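Local coordinates for alpha-11 giardin (Giardia intestinalis, PDB 2II2), which binds calcium and, as an annexin, probably acidic phospholipids, with a likely part in attachment of the parasite to the gut lining and in its ventral-disk cytoskeleton, at residues 65-69 against 301-305; 52-57 against 69-74; 190-194 against 226-230. All coordinates share one frame; numbering follows the deposited sequence.

Contact 1: 65-69 against 301-305; sequences YEDVM and ACLMF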
loop_
_atom_site.group_PDB
_atom_site.type_symbol
_atom_site.label_atom_id
_atom_site.label_comp_id
_atom_site.label_asym_id
_atom_site.label_seq_id
_atom_site.Cartn_x
_atom_site.Cartn_y
_atom_site.Cartn_z
ATOM N N TYR A 65 5.873 -12.521 -7.649
ATOM C CA TYR A 65 4.719 -13.119 -8.303
ATOM C C TYR A 65 3.847 -13.870 -7.265
ATOM O O TYR A 65 2.642 -13.680 -7.193
ATOM C CB TYR A 65 5.146 -14.025 -9.475
ATOM C CG TYR A 65 3.961 -14.731 -10.100
ATOM C CD1 TYR A 65 3.236 -14.166 -11.157
ATOM C CD2 TYR A 65 3.510 -15.928 -9.575
ATOM C CE1 TYR A 65 2.135 -14.792 -11.683
ATOM C CE2 TYR A 65 2.409 -16.572 -10.101
ATOM C CZ TYR A 65 1.714 -16.006 -11.155
ATOM O OH TYR A 65 0.613 -16.628 -11.674
ATOM N N GLU A 66 4.486 -14.697 -6.426
ATOM C CA GLU A 66 3.723 -15.365 -5.373
ATOM C C GLU A 66 3.045 -14.330 -4.461
ATOM O O GLU A 66 1.888 -14.497 -4.096
ATOM C CB GLU A 66 4.638 -16.235 -4.497
ATOM C CG GLU A 66 3.867 -17.180 -3.557
ATOM C CD GLU A 66 4.641 -17.580 -2.316
ATOM O OE1 GLU A 66 4.811 -16.709 -1.411
ATOM O OE2 GLU A 66 5.078 -18.747 -2.247
ATOM N N ASP A 67 3.773 -13.276 -4.086
ATOM C CA ASP A 67 3.255 -12.264 -3.173
ATOM C C ASP A 67 1.989 -11.619 -3.721
ATOM O O ASP A 67 1.023 -11.463 -3.007
ATOM C CB ASP A 67 4.254 -11.125 -2.957
ATOM C CG ASP A 67 5.417 -11.483 -2.073
ATOM O OD1 ASP A 67 5.388 -12.532 -1.400
ATOM O OD2 ASP A 67 6.380 -10.680 -2.066
ATOM N N VAL A 68 2.025 -11.184 -4.985
ATOM C CA VAL A 68 0.869 -10.477 -5.532
ATOM C C VAL A 68 -0.341 -11.402 -5.607
ATOM O O VAL A 68 -1.482 -11.002 -5.350
ATOM C CB VAL A 68 1.185 -9.776 -6.885
ATOM C CG1 VAL A 68 1.289 -10.759 -8.038
ATOM C CG2 VAL A 68 0.105 -8.739 -7.168
ATOM N N MET A 69 -0.101 -12.665 -5.931
ATOM C CA MET A 69 -1.184 -13.641 -5.993
ATOM C C MET A 69 -1.746 -13.985 -4.607
ATOM O O MET A 69 -2.987 -14.048 -4.402
ATOM C CB MET A 69 -0.708 -14.911 -6.705
ATOM C CG MET A 69 -0.696 -14.830 -8.195
ATOM S SD MET A 69 -2.404 -14.712 -8.785
ATOM C CE MET A 69 -2.170 -14.439 -10.544
ATOM N N ALA A 301 0.673 -10.397 -14.130
ATOM C CA ALA A 301 -0.193 -10.429 -12.960
ATOM C C ALA A 301 -0.622 -9.024 -12.558
ATOM O O ALA A 301 -1.785 -8.804 -12.215
ATOM C CB ALA A 301 0.507 -11.113 -11.800
ATOM N N CYS A 302 0.337 -8.107 -12.556
ATOM C CA CYS A 302 0.104 -6.728 -12.159
ATOM C C CYS A 302 -0.910 -6.068 -13.095
ATOM O O CYS A 302 -1.873 -5.450 -12.644
ATOM C CB CYS A 302 1.441 -5.992 -12.166
ATOM S SG CYS A 302 1.352 -4.282 -11.589
ATOM N N LEU A 303 -0.702 -6.187 -14.409
ATOM C CA LEU A 303 -1.669 -5.641 -15.367
ATOM C C LEU A 303 -3.083 -6.209 -15.164
ATOM O O LEU A 303 -4.098 -5.492 -15.206
ATOM C CB LEU A 303 -1.190 -5.887 -16.789
ATOM C CG LEU A 303 0.055 -5.122 -17.234
ATOM C CD1 LEU A 303 0.532 -5.722 -18.546
ATOM C CD2 LEU A 303 -0.158 -3.605 -17.382
ATOM N N MET A 304 -3.142 -7.523 -14.956
ATOM C CA MET A 304 -4.423 -8.167 -14.710
ATOM C C MET A 304 -5.094 -7.597 -13.474
ATOM O O MET A 304 -6.293 -7.274 -13.533
ATOM C CB MET A 304 -4.252 -9.694 -14.645
ATOM C CG MET A 304 -5.516 -10.486 -14.359
ATOM S SD MET A 304 -6.003 -10.553 -12.612
ATOM C CE MET A 304 -4.582 -11.405 -11.896
ATOM N N PHE A 305 -4.377 -7.500 -12.361
ATOM C CA PHE A 305 -5.028 -7.035 -11.151
ATOM C C PHE A 305 -5.508 -5.582 -11.261
ATOM O O PHE A 305 -6.521 -5.217 -10.648
ATOM C CB PHE A 305 -4.128 -7.210 -9.930
ATOM C CG PHE A 305 -4.155 -8.583 -9.316
ATOM C CD1 PHE A 305 -2.977 -9.328 -9.175
ATOM C CD2 PHE A 305 -5.336 -9.108 -8.804
ATOM C CE1 PHE A 305 -3.003 -10.593 -8.592
ATOM C CE2 PHE A 305 -5.389 -10.379 -8.226
ATOM C CZ PHE A 305 -4.196 -11.126 -8.106
#
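The ring of Phe305 lies against Val68 and Met69, while CE of its own neighbour Met304 sits over the centre of one ring face, 3.6 Å above the plane. The all-helical annexin fold here brings helix 64-73 beside helix 298-306, almost at the C terminus; the two short segments run nearly parallel, at 17°, with axes 10.8 Å apart. That spacing is bridged by side chains. Val68 points at the opposite helix and splits its branches: CG2 reaches Phe305 CD1 at 3.7 Å and CG1 reaches Ala301 CB at 3.9 Å. The carbonyl oxygen Val68 O also comes close to the ring, 3.6 Å from Phe305 CE1, at an oblique angle. Met69 adds a Met-aromatic contact, again oblique, with SD 5.2 Å from the centroid of the Phe305 ring and 70° off its normal. A bend at chi2 (-67°) turns the end of Met69 toward helix 298-306. The small side chain of Ala301 is met from two directions, since the Tyr65 ring approaches it obliquely through CE1, 4.0 Å from Ala301 CB. Tyr65 also touches Leu25 and Val26 of helix 22-29, and its OH makes a weak hydrogen bond to Glu22 O. Thr260 of helix 249-263 packs against both Val68 and Phe305. Tyr65 touches Ile60 as well, and next along its helix is Glu66; both are calcium-binding residues in another structure of this protein, although no calcium is bound here. Where the two methionines cross at about a right angle, Met69 CE stops 4.1 Å from Met304 CE.

Contact 2: 52-57 against 69-74; sequences FIAFLK and MALGWD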
loop_
_atom_site.group_PDB
_atom_site.type_symbol
_atom_site.label_atom_id
_atom_site.label_comp_id
_atom_site.label_asym_id
_atom_site.label_seq_id
_atom_site.Cartn_x
_atom_site.Cartn_y
_atom_site.Cartn_z
ATOM N N PHE A 52 -6.730 -22.740 0.210
ATOM C CA PHE A 52 -6.295 -22.283 -1.106
ATOM C C PHE A 52 -4.993 -21.502 -1.122
ATOM O O PHE A 52 -4.161 -21.762 -1.965
ATOM C CB PHE A 52 -7.407 -21.478 -1.784
ATOM C CG PHE A 52 -7.043 -20.993 -3.169
ATOM C CD1 PHE A 52 -7.185 -21.836 -4.283
ATOM C CD2 PHE A 52 -6.513 -19.708 -3.363
ATOM C CE1 PHE A 52 -6.834 -21.400 -5.562
ATOM C CE2 PHE A 52 -6.139 -19.270 -4.644
ATOM C CZ PHE A 52 -6.325 -20.114 -5.745
ATOM N N ILE A 53 -4.848 -20.539 -0.221
ATOM C CA ILE A 53 -3.704 -19.648 -0.257
ATOM C C ILE A 53 -2.433 -20.414 0.077
ATOM O O ILE A 53 -1.440 -20.290 -0.615
ATOM C CB ILE A 53 -3.916 -18.406 0.640
ATOM C CG1 ILE A 53 -5.128 -17.637 0.106
ATOM C CG2 ILE A 53 -2.635 -17.558 0.681
ATOM C CD1 ILE A 53 -5.396 -16.351 0.762
ATOM N N ALA A 54 -2.489 -21.265 1.095
ATOM C CA ALA A 54 -1.312 -22.036 1.435
ATOM C C ALA A 54 -0.917 -22.984 0.296
ATOM O O ALA A 54 0.248 -23.192 0.023
ATOM C CB ALA A 54 -1.537 -22.821 2.739
ATOM N N PHE A 55 -1.920 -23.565 -0.355
ATOM C CA PHE A 55 -1.655 -24.456 -1.482
ATOM C C PHE A 55 -1.050 -23.682 -2.642
ATOM O O PHE A 55 -0.112 -24.138 -3.250
ATOM C CB PHE A 55 -2.932 -25.178 -1.903
ATOM C CG PHE A 55 -2.732 -26.197 -3.001
ATOM C CD1 PHE A 55 -1.964 -27.333 -2.774
ATOM C CD2 PHE A 55 -3.345 -26.046 -4.245
ATOM C CE1 PHE A 55 -1.767 -28.278 -3.765
ATOM C CE2 PHE A 55 -3.152 -26.985 -5.254
ATOM C CZ PHE A 55 -2.379 -28.115 -5.021
ATOM N N LEU A 56 -1.593 -22.500 -2.940
ATOM C CA LEU A 56 -0.992 -21.630 -3.954
ATOM C C LEU A 56 0.490 -21.372 -3.625
ATOM O O LEU A 56 1.344 -21.506 -4.490
ATOM C CB LEU A 56 -1.802 -20.348 -4.097
ATOM C CG LEU A 56 -1.353 -19.340 -5.158
ATOM C CD1 LEU A 56 -2.513 -18.489 -5.602
ATOM C CD2 LEU A 56 -0.231 -18.458 -4.634
ATOM N N LYS A 57 0.780 -21.052 -2.361
ATOM C CA LYS A 57 2.160 -20.765 -1.973
ATOM C C LYS A 57 3.037 -22.011 -2.065
ATOM O O LYS A 57 4.219 -21.901 -2.393
ATOM C CB LYS A 57 2.196 -20.177 -0.570
ATOM C CG LYS A 57 1.692 -18.755 -0.450
ATOM C CD LYS A 57 1.871 -18.267 0.984
ATOM C CE LYS A 57 1.169 -16.953 1.270
ATOM N NZ LYS A 57 1.118 -16.673 2.734
ATOM N N MET A 69 -0.101 -12.665 -5.931
ATOM C CA MET A 69 -1.184 -13.641 -5.993
ATOM C C MET A 69 -1.746 -13.985 -4.607
ATOM O O MET A 69 -2.987 -14.048 -4.402
ATOM C CB MET A 69 -0.708 -14.911 -6.705
ATOM C CG MET A 69 -0.696 -14.830 -8.195
ATOM S SD MET A 69 -2.404 -14.712 -8.785
ATOM C CE MET A 69 -2.170 -14.439 -10.544
ATOM N N ALA A 70 -0.846 -14.218 -3.646
ATOM C CA ALA A 70 -1.287 -14.559 -2.300
ATOM C C ALA A 70 -2.016 -13.423 -1.611
ATOM O O ALA A 70 -2.982 -13.664 -0.893
ATOM C CB ALA A 70 -0.130 -15.050 -1.443
ATOM N N LEU A 71 -1.538 -12.193 -1.826
ATOM C CA LEU A 71 -2.234 -11.043 -1.279
ATOM C C LEU A 71 -3.541 -10.779 -2.022
ATOM O O LEU A 71 -4.589 -10.570 -1.392
ATOM C CB LEU A 71 -1.337 -9.799 -1.321
ATOM C CG LEU A 71 -0.130 -9.769 -0.384
ATOM C CD1 LEU A 71 0.695 -8.523 -0.658
ATOM C CD2 LEU A 71 -0.526 -9.841 1.111
ATOM N N GLY A 72 -3.485 -10.820 -3.352
ATOM C CA GLY A 72 -4.655 -10.508 -4.168
ATOM C C GLY A 72 -5.797 -11.509 -3.974
ATOM O O GLY A 72 -6.965 -11.123 -3.997
ATOM N N TRP A 73 -5.484 -12.790 -3.777
ATOM C CA TRP A 73 -6.524 -13.803 -3.534
ATOM C C TRP A 73 -7.151 -13.763 -2.141
ATOM O O TRP A 73 -8.197 -14.355 -1.929
ATOM C CB TRP A 73 -5.961 -15.210 -3.806
ATOM C CG TRP A 73 -6.113 -15.624 -5.211
ATOM C CD1 TRP A 73 -5.199 -15.561 -6.224
ATOM C CD2 TRP A 73 -7.297 -16.168 -5.777
ATOM N NE1 TRP A 73 -5.751 -16.055 -7.386
ATOM C CE2 TRP A 73 -7.038 -16.435 -7.140
ATOM C CE3 TRP A 73 -8.561 -16.489 -5.257
ATOM C CZ2 TRP A 73 -7.998 -16.995 -8.002
ATOM C CZ3 TRP A 73 -9.517 -17.055 -6.123
ATOM C CH2 TRP A 73 -9.230 -17.282 -7.474
ATOM N N ASP A 74 -6.474 -13.124 -1.185
ATOM C CA ASP A 74 -6.970 -13.111 0.194
ATOM C C ASP A 74 -8.036 -12.024 0.381
ATOM O O ASP A 74 -8.215 -11.151 -0.479
ATOM C CB ASP A 74 -5.788 -12.818 1.140
ATOM C CG ASP A 74 -6.005 -13.329 2.568
ATOM O OD1 ASP A 74 -7.105 -13.828 2.900
ATOM O OD2 ASP A 74 -5.024 -13.235 3.341
#
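Asp74 OD2 is hydrogen-bonded to Ser78 OG, and OD1, hydrogen-bonded close by along the chain, has in addition a long, weak ion pair with Arg41 NH2; against this carboxylate Ile53 pushes its terminal methyl. Ile53 CD1 lies 3.6 Å from Asp74 CG and equally near its CB, the two side chains crossing at about a right angle. Ile53 has CG1 beside the backbone N (chi1 -61°) and then runs extended, which carries CD1 forward to Asp74 and leaves CG2 facing Ala70 CB at 4.1 Å. The same Ala70 CB is touched by Lys57, whose long extended chain brings CE to 3.6 Å at the solvent side of the interface.

These residues belong to a helix-loop-helix of the annexin fold: helix 52-59 turns through a short connection into helix 64-73, and the two segments return antiparallel at 166° with axes 9.9 Å apart. Ile60 in the connection and Glu66 just beyond it, close to the side chains of Leu56 and Lys57 respectively, are calcium-binding residues in another structure of the protein, so the contact packs together the two helices joined by the loop that carries Ile60.

Deeper in, Phe52 meets Trp73. Phe52 CE2 stands over one indole face, offset toward the rim and 3.5 Å from Trp73 CD2, with the ring planes inclined at 49°. Leu56 fills in alongside: its CD1 approaches Trp73 CD1 obliquely at 4.0 Å, and its CD2 rests on Met69 CB at 4.1 Å. The indole has a polar tether of its own, a hydrogen bond between Trp73 NE1 and Thr29 OG1 of helix 22-29, while Phe44 of helix 34-48 meets the Phe52 ring edge-to-face.

Contact 3: 190-194 against 226-230; sequences YKEIN and HYYNL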
loop_
_atom_site.group_PDB
_atom_site.type_symbol
_atom_site.label_atom_id
_atom_site.label_comp_id
_atom_site.label_asym_id
_atom_site.label_seq_id
_atom_site.Cartn_x
_atom_site.Cartn_y
_atom_site.Cartn_z
ATOM N N TYR A 190 -7.657 20.182 3.958
ATOM C CA TYR A 190 -6.360 19.900 3.390
ATOM C C TYR A 190 -6.220 20.322 1.918
ATOM O O TYR A 190 -5.151 20.762 1.502
ATOM C CB TYR A 190 -5.982 18.405 3.516
ATOM C CG TYR A 190 -4.503 18.212 3.349
ATOM C CD1 TYR A 190 -3.633 18.550 4.379
ATOM C CD2 TYR A 190 -3.965 17.748 2.156
ATOM C CE1 TYR A 190 -2.248 18.402 4.245
ATOM C CE2 TYR A 190 -2.586 17.576 1.996
ATOM C CZ TYR A 190 -1.715 17.922 3.052
ATOM O OH TYR A 190 -0.340 17.769 2.936
ATOM N N LYS A 191 -7.294 20.182 1.142
ATOM C CA LYS A 191 -7.244 20.648 -0.242
ATOM C C LYS A 191 -6.871 22.143 -0.253
ATOM O O LYS A 191 -6.064 22.598 -1.091
ATOM C CB LYS A 191 -8.609 20.453 -0.897
ATOM C CG LYS A 191 -8.626 20.726 -2.390
ATOM C CD LYS A 191 -9.974 20.474 -3.029
ATOM C CE LYS A 191 -9.857 20.644 -4.543
ATOM N NZ LYS A 191 -11.161 20.336 -5.189
ATOM N N GLU A 192 -7.461 22.904 0.679
ATOM C CA GLU A 192 -7.164 24.322 0.785
ATOM C C GLU A 192 -5.736 24.606 1.302
ATOM O O GLU A 192 -5.054 25.515 0.806
ATOM C CB GLU A 192 -8.200 24.988 1.675
ATOM C CG GLU A 192 -9.596 24.874 1.089
ATOM C CD GLU A 192 -10.727 25.034 2.103
ATOM O OE1 GLU A 192 -10.458 25.317 3.294
ATOM O OE2 GLU A 192 -11.907 24.864 1.692
ATOM N N ILE A 193 -5.276 23.823 2.289
ATOM C CA ILE A 193 -3.932 23.964 2.825
ATOM C C ILE A 193 -2.908 23.711 1.725
ATOM O O ILE A 193 -1.933 24.470 1.582
ATOM C CB ILE A 193 -3.720 23.015 4.024
ATOM C CG1 ILE A 193 -4.597 23.452 5.209
ATOM C CG2 ILE A 193 -2.243 22.904 4.391
ATOM C CD1 ILE A 193 -4.736 22.341 6.268
ATOM N N ASN A 194 -3.153 22.649 0.950
ATOM C CA ASN A 194 -2.286 22.294 -0.140
ATOM C C ASN A 194 -2.173 23.413 -1.175
ATOM O O ASN A 194 -1.063 23.780 -1.595
ATOM C CB ASN A 194 -2.785 20.996 -0.770
ATOM C CG ASN A 194 -1.933 20.540 -1.902
ATOM O OD1 ASN A 194 -0.754 20.195 -1.708
ATOM N ND2 ASN A 194 -2.506 20.495 -3.105
ATOM N N HIS A 226 0.143 12.785 2.845
ATOM C CA HIS A 226 -0.228 14.001 2.109
ATOM C C HIS A 226 -1.188 13.682 0.971
ATOM O O HIS A 226 -2.267 14.252 0.870
ATOM C CB HIS A 226 1.080 14.625 1.585
ATOM C CG HIS A 226 0.899 15.547 0.425
ATOM N ND1 HIS A 226 0.296 16.781 0.534
ATOM C CD2 HIS A 226 1.217 15.378 -0.877
ATOM C CE1 HIS A 226 0.262 17.334 -0.666
ATOM N NE2 HIS A 226 0.821 16.512 -1.533
ATOM N N TYR A 227 -0.788 12.769 0.095
ATOM C CA TYR A 227 -1.620 12.470 -1.065
ATOM C C TYR A 227 -2.943 11.827 -0.686
ATOM O O TYR A 227 -3.921 12.047 -1.377
ATOM C CB TYR A 227 -0.853 11.648 -2.104
ATOM C CG TYR A 227 0.041 12.496 -2.984
ATOM C CD1 TYR A 227 1.388 12.218 -3.130
ATOM C CD2 TYR A 227 -0.483 13.581 -3.691
ATOM C CE1 TYR A 227 2.210 13.004 -3.968
ATOM C CE2 TYR A 227 0.326 14.361 -4.523
ATOM C CZ TYR A 227 1.665 14.069 -4.659
ATOM O OH TYR A 227 2.421 14.830 -5.515
ATOM N N TYR A 228 -2.966 11.027 0.381
ATOM C CA TYR A 228 -4.193 10.375 0.823
ATOM C C TYR A 228 -5.272 11.414 1.099
ATOM O O TYR A 228 -6.435 11.212 0.778
ATOM C CB TYR A 228 -3.931 9.510 2.070
ATOM C CG TYR A 228 -5.179 8.731 2.436
ATOM C CD1 TYR A 228 -5.432 7.488 1.845
ATOM C CD2 TYR A 228 -6.087 9.224 3.342
ATOM C CE1 TYR A 228 -6.591 6.769 2.138
ATOM C CE2 TYR A 228 -7.258 8.511 3.636
ATOM C CZ TYR A 228 -7.504 7.281 3.035
ATOM O OH TYR A 228 -8.655 6.575 3.310
ATOM N N ASN A 229 -4.844 12.520 1.707
ATOM C CA ASN A 229 -5.761 13.609 1.996
ATOM C C ASN A 229 -6.402 14.220 0.739
ATOM O O ASN A 229 -7.522 14.701 0.777
ATOM C CB ASN A 229 -5.095 14.716 2.767
ATOM C CG ASN A 229 -4.793 14.349 4.203
ATOM O OD1 ASN A 229 -5.342 13.385 4.737
ATOM N ND2 ASN A 229 -3.927 15.117 4.839
ATOM N N LEU A 230 -5.623 14.275 -0.331
ATOM C CA LEU A 230 -6.120 14.794 -1.608
ATOM C C LEU A 230 -7.050 13.797 -2.313
ATOM O O LEU A 230 -8.146 14.177 -2.766
ATOM C CB LEU A 230 -4.950 15.216 -2.489
ATOM C CG LEU A 230 -4.091 16.375 -1.938
ATOM C CD1 LEU A 230 -2.865 16.637 -2.826
ATOM C CD2 LEU A 230 -4.874 17.661 -1.703
#
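Tyr190 OH and His226 ND1 share a hydrogen bond of 2.7 Å, with the phenol oxygen lying in the plane of the imidazole and ND1 in the plane of the tyrosine ring. Either atom could be the donor. The two rings therefore meet rim to rim, their planes 67° apart. A second residue reaches another edge of the imidazole: Asn194 OD1 lies in its plane, 3.2 Å from His226 CE1, so oxygens of two residues one helical turn apart border the same ring.

Asn229 covers one face of Tyr190. Its ND2 sits over the ring centre, 3.4 Å above the plane, and its CB presses on the rim at 3.3 Å from Tyr190 CD2. The amide is not simply resting there, because ND2 is hydrogen-bonded to Ile182 O, a bond that helps hold it in place over the phenol. Leu230 adds an apolar contact at the rim: CD2 stands at the ring edge, 4.0 Å from Tyr190 CD2, and CD1 lies 3.9 Å from Asn194 ND2. Tyr190 can reach this far because its CG is turned roughly opposite the backbone N (chi1 -161°), sending the ring across to the other helix.

Behind the imidazole, His226 CD2 lies over the centre of the Tyr227 ring, 3.6 Å above its plane, and Tyr227 OH is in turn hydrogen-bonded to Gln206 NE2. This is partly buried helix packing within the annexin fold, away from the calcium-binding residues: segments 190-194 and 226-230 of helices 187-201 and 216-230 run at 121° to each other, their axes 9.8 Å apart. Val205 of helix 205-212 touches both Asn194 and His226, helix 156-169 packs on Ile193, and helix 232-244 receives Tyr227 and Tyr228.

Overall arrangement
From the N terminus, helix 52-59 leads into helix 64-73, and contact 2 closes this short hairpin. Contact 1 opens from the same second helix before contact 2 has ended and closes only at helix 298-306, so the two cross along the chain. They share Met69 and touch where Phe305 CZ lies 4.0 Å from Gly72 CA. Contact 3 comes after contact 2 is complete and falls wholly within the long span between the segments of contact 1, joining helices 187-201 and 216-230. Its centre is about 30 Å from that of contact 1, across the middle of the molecule. Contact 1 thus brings the early and final helices together, whereas contacts 2 and 3 are more local.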